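Local coordinates for chromosome partition protein Smc (Pyrococcus furiosus, PDB 5XNS) that is probably required for chromosome condensation and partitioning, its two terminal globular regions joining into an ABC-type ATPase head that binds ATP, at residues 139-144 and 325-330. Sequence-based numbering, arbitrary orientation.
Sequences GYNIVL and KPAPFY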
ATOM      1  N   GLY A 139       5.347  -1.096   2.262  1.00 32.63           N
ATOM      2  CA  GLY A 139       5.782  -1.974   1.201  1.00 31.24           C
ATOM      3  C   GLY A 139       5.517  -1.406  -0.185  1.00 24.69           C
ATOM      4  O   GLY A 139       5.106  -0.255  -0.364  1.00 27.04           O
ATOM      5  N   TYR A 140       5.773  -2.249  -1.188  1.00 20.20           N
ATOM      6  CA  TYR A 140       5.673  -1.800  -2.574  1.00 20.46           C
ATOM      7  C   TYR A 140       4.269  -1.306  -2.907  1.00 20.63           C
ATOM      8  O   TYR A 140       4.104  -0.498  -3.819  1.00 19.28           O
ATOM      9  CB  TYR A 140       6.064  -2.942  -3.516  1.00 20.35           C
ATOM     10  CG  TYR A 140       4.907  -3.860  -3.783  1.00 20.41           C
ATOM     11  CD1 TYR A 140       4.135  -3.719  -4.934  1.00 19.10           C
ATOM     12  CD2 TYR A 140       4.549  -4.848  -2.859  1.00 19.37           C
ATOM     13  CE1 TYR A 140       3.044  -4.549  -5.168  1.00 18.94           C
ATOM     14  CE2 TYR A 140       3.476  -5.674  -3.087  1.00 19.53           C
ATOM     15  CZ  TYR A 140       2.719  -5.513  -4.241  1.00 19.59           C
ATOM     16  OH  TYR A 140       1.642  -6.340  -4.464  1.00 20.66           O
ATOM     17  N   ASN A 141       3.240  -1.800  -2.199  1.00 20.45           N
ATOM     18  CA  ASN A 141       1.853  -1.415  -2.469  1.00 19.72           C
ATOM     19  C   ASN A 141       1.512  -0.009  -1.978  1.00 20.96           C
ATOM     20  O   ASN A 141       0.412   0.485  -2.255  1.00 20.89           O
ATOM     21  CB  ASN A 141       0.892  -2.408  -1.814  1.00 16.73           C
ATOM     22  CG  ASN A 141       1.116  -2.527  -0.316  1.00 22.11           C
ATOM     23  OD1 ASN A 141       2.226  -2.792   0.123  1.00 18.70           O
ATOM     24  ND2 ASN A 141       0.068  -2.314   0.466  1.00 17.25           N
ATOM     25  N   ILE A 142       2.393   0.639  -1.237  1.00 19.70           N
ATOM     26  CA  ILE A 142       2.166   2.006  -0.783  1.00 20.56           C
ATOM     27  C   ILE A 142       3.068   2.901  -1.615  1.00 23.67           C
ATOM     28  O   ILE A 142       4.297   2.736  -1.626  1.00 21.96           O
ATOM     29  CB  ILE A 142       2.421   2.147   0.721  1.00 24.71           C
ATOM     30  CG1 ILE A 142       1.360   1.317   1.468  1.00 21.86           C
ATOM     31  CG2 ILE A 142       2.426   3.649   1.154  1.00 21.52           C
ATOM     32  CD1 ILE A 142       1.633   1.138   2.955  1.00 27.62           C
ATOM     33  N   VAL A 143       2.453   3.782  -2.388  1.00 21.02           N
ATOM     34  CA  VAL A 143       3.224   4.621  -3.293  1.00 19.53           C
ATOM     35  C   VAL A 143       2.779   6.050  -3.023  1.00 23.45           C
ATOM     36  O   VAL A 143       1.886   6.573  -3.701  1.00 24.11           O
ATOM     37  CB  VAL A 143       3.028   4.209  -4.771  1.00 19.36           C
ATOM     38  CG1 VAL A 143       3.913   5.042  -5.689  1.00 20.96           C
ATOM     39  CG2 VAL A 143       3.340   2.729  -4.981  1.00 19.54           C
ATOM     40  N   LEU A 144       3.375   6.673  -2.008  1.00 19.39           N
ATOM     41  CA  LEU A 144       3.081   8.054  -1.671  1.00 22.19           C
ATOM     42  C   LEU A 144       4.098   8.973  -2.347  1.00 25.03           C
ATOM     43  O   LEU A 144       4.897   8.546  -3.185  1.00 22.81           O
ATOM     44  CB  LEU A 144       3.061   8.227  -0.153  1.00 25.30           C
ATOM     45  CG  LEU A 144       1.956   7.398   0.519  1.00 23.82           C
ATOM     46  CD1 LEU A 144       1.978   7.558   2.041  1.00 22.89           C
ATOM     47  CD2 LEU A 144       0.583   7.784  -0.044  1.00 21.23           C
ATOM     48  N   LYS A 325      -0.143 -11.783  -7.195  1.00 26.49           N
ATOM     49  CA  LYS A 325      -0.501 -11.947  -5.787  1.00 26.90           C
ATOM     50  C   LYS A 325      -1.021 -10.602  -5.293  1.00 27.06           C
ATOM     51  O   LYS A 325      -0.225  -9.705  -4.976  1.00 27.16           O
ATOM     52  CB  LYS A 325       0.689 -12.400  -4.947  1.00 26.72           C
ATOM     53  CG  LYS A 325       0.321 -12.672  -3.495  1.00 32.37           C
ATOM     54  CD  LYS A 325       1.541 -12.926  -2.629  1.00 35.88           C
ATOM     55  CE  LYS A 325       1.134 -13.235  -1.182  1.00 45.76           C
ATOM     56  NZ  LYS A 325       0.207 -14.417  -1.092  1.00 55.47           N
ATOM     57  N   PRO A 326      -2.331 -10.408  -5.233  1.00 23.31           N
ATOM     58  CA  PRO A 326      -2.859  -9.092  -4.852  1.00 26.27           C
ATOM     59  C   PRO A 326      -2.650  -8.828  -3.367  1.00 23.80           C
ATOM     60  O   PRO A 326      -2.899  -9.692  -2.531  1.00 24.83           O
ATOM     61  CB  PRO A 326      -4.351  -9.184  -5.204  1.00 24.05           C
ATOM     62  CG  PRO A 326      -4.583 -10.608  -5.712  1.00 29.41           C
ATOM     63  CD  PRO A 326      -3.383 -11.418  -5.424  1.00 25.48           C
ATOM     64  N   ALA A 327      -2.182  -7.628  -3.045  1.00 26.66           N
ATOM     65  CA  ALA A 327      -2.106  -7.201  -1.655  1.00 24.81           C
ATOM     66  C   ALA A 327      -3.495  -6.808  -1.143  1.00 22.66           C
ATOM     67  O   ALA A 327      -4.404  -6.529  -1.932  1.00 23.06           O
ATOM     68  CB  ALA A 327      -1.140  -6.028  -1.519  1.00 20.43           C
ATOM     69  N   PRO A 328      -3.696  -6.791   0.179  1.00 22.63           N
ATOM     70  CA  PRO A 328      -5.006  -6.348   0.694  1.00 22.83           C
ATOM     71  C   PRO A 328      -5.411  -4.945   0.230  1.00 21.36           C
ATOM     72  O   PRO A 328      -6.572  -4.750  -0.159  1.00 20.71           O
ATOM     73  CB  PRO A 328      -4.821  -6.433   2.217  1.00 23.63           C
ATOM     74  CG  PRO A 328      -3.849  -7.606   2.390  1.00 26.72           C
ATOM     75  CD  PRO A 328      -2.864  -7.411   1.233  1.00 27.50           C
ATOM     76  N   PHE A 329      -4.505  -3.966   0.247  1.00 16.19           N
ATOM     77  CA  PHE A 329      -4.843  -2.642  -0.263  1.00 19.44           C
ATOM     78  C   PHE A 329      -3.620  -1.999  -0.909  1.00 19.71           C
ATOM     79  O   PHE A 329      -2.481  -2.384  -0.648  1.00 17.20           O
ATOM     80  CB  PHE A 329      -5.399  -1.722   0.830  1.00 17.17           C
ATOM     81  CG  PHE A 329      -4.375  -1.296   1.855  1.00 17.88           C
ATOM     82  CD1 PHE A 329      -3.636  -0.150   1.680  1.00 18.66           C
ATOM     83  CD2 PHE A 329      -4.185  -2.030   3.000  1.00 25.16           C
ATOM     84  CE1 PHE A 329      -2.691   0.234   2.617  1.00 23.88           C
ATOM     85  CE2 PHE A 329      -3.255  -1.632   3.956  1.00 25.97           C
ATOM     86  CZ  PHE A 329      -2.511  -0.501   3.755  1.00 21.77           C
ATOM     87  N   TYR A 330      -3.889  -1.002  -1.754  1.00 18.97           N
ATOM     88  CA  TYR A 330      -2.887  -0.152  -2.392  1.00 20.19           C
ATOM     89  C   TYR A 330      -3.238   1.296  -2.074  1.00 18.82           C
ATOM     90  O   TYR A 330      -4.416   1.672  -2.058  1.00 19.63           O
ATOM     91  CB  TYR A 330      -2.832  -0.388  -3.940  1.00 18.11           C
ATOM     92  CG  TYR A 330      -2.349  -1.786  -4.249  1.00 20.67           C
ATOM     93  CD1 TYR A 330      -1.011  -2.030  -4.534  1.00 16.29           C
ATOM     94  CD2 TYR A 330      -3.224  -2.883  -4.176  1.00 20.58           C
ATOM     95  CE1 TYR A 330      -0.555  -3.318  -4.762  1.00 18.18           C
ATOM     96  CE2 TYR A 330      -2.776  -4.167  -4.390  1.00 18.53           C
ATOM     97  CZ  TYR A 330      -1.441  -4.384  -4.694  1.00 21.24           C
ATOM     98  OH  TYR A 330      -0.986  -5.675  -4.900  1.00 18.88           O
TER
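Lys325, the first residue to leave helix 307-324, passes its carbonyl O near Tyr140 OH, too far for a bond, while its own side chain runs off from the contact. Two residues on, Ala327 points its methyl group at the 139-144 segment, where CB packs against Asn141 CB at 4.2 Å and against the Tyr140 hydroxyl. Phe329 begins the strand. Its carbonyl O accepts a hydrogen bond from Asn141 ND2 at 2.8 Å, with an N-H...O angle of 159°; the oxygen lies close to the amide plane, though the donor is tilted out of the carbonyl plane. Ser136 OG takes the other end of this buried amide through OD1, so both polar atoms are engaged and the amide's rotation is fixed. ND2 also sits over one face of the Phe329 ring, and CE1 of that ring touches Ile142 CG1. Here the short strand 142-143 pairs in parallel with strand 329-333 as the outermost strand, within this chain, of the mixed sheet in the P-loop ATPase head; beyond the two segments, Asn141 and Val143 both make backbone bonds to Leu331. The Tyr330 ring, CG lying anti to the carbonyl carbon (chi1 -66°), runs back past Asn141 CB toward Tyr140 OH and the Ala327 amide. Its CD1 presses on Asn141 CB at 3.3 Å, and its CE1 meets Tyr140 CE1 at 3.8 Å, the two rings inclined at 74°. Tyr140 OH and Tyr330 OH probably share a hydrogen bond at 2.7 Å, and Ala327 N donates to Tyr330 OH, but both rest on an oxygen whose position is less certain. A phenylalanine in place of Tyr330 would probably leave the Ala327 amide and the Tyr140 hydroxyl without this shared partner. Phe360 stacks on the Tyr330 ring, and Val318 of helix 307-324 touches both tyrosines.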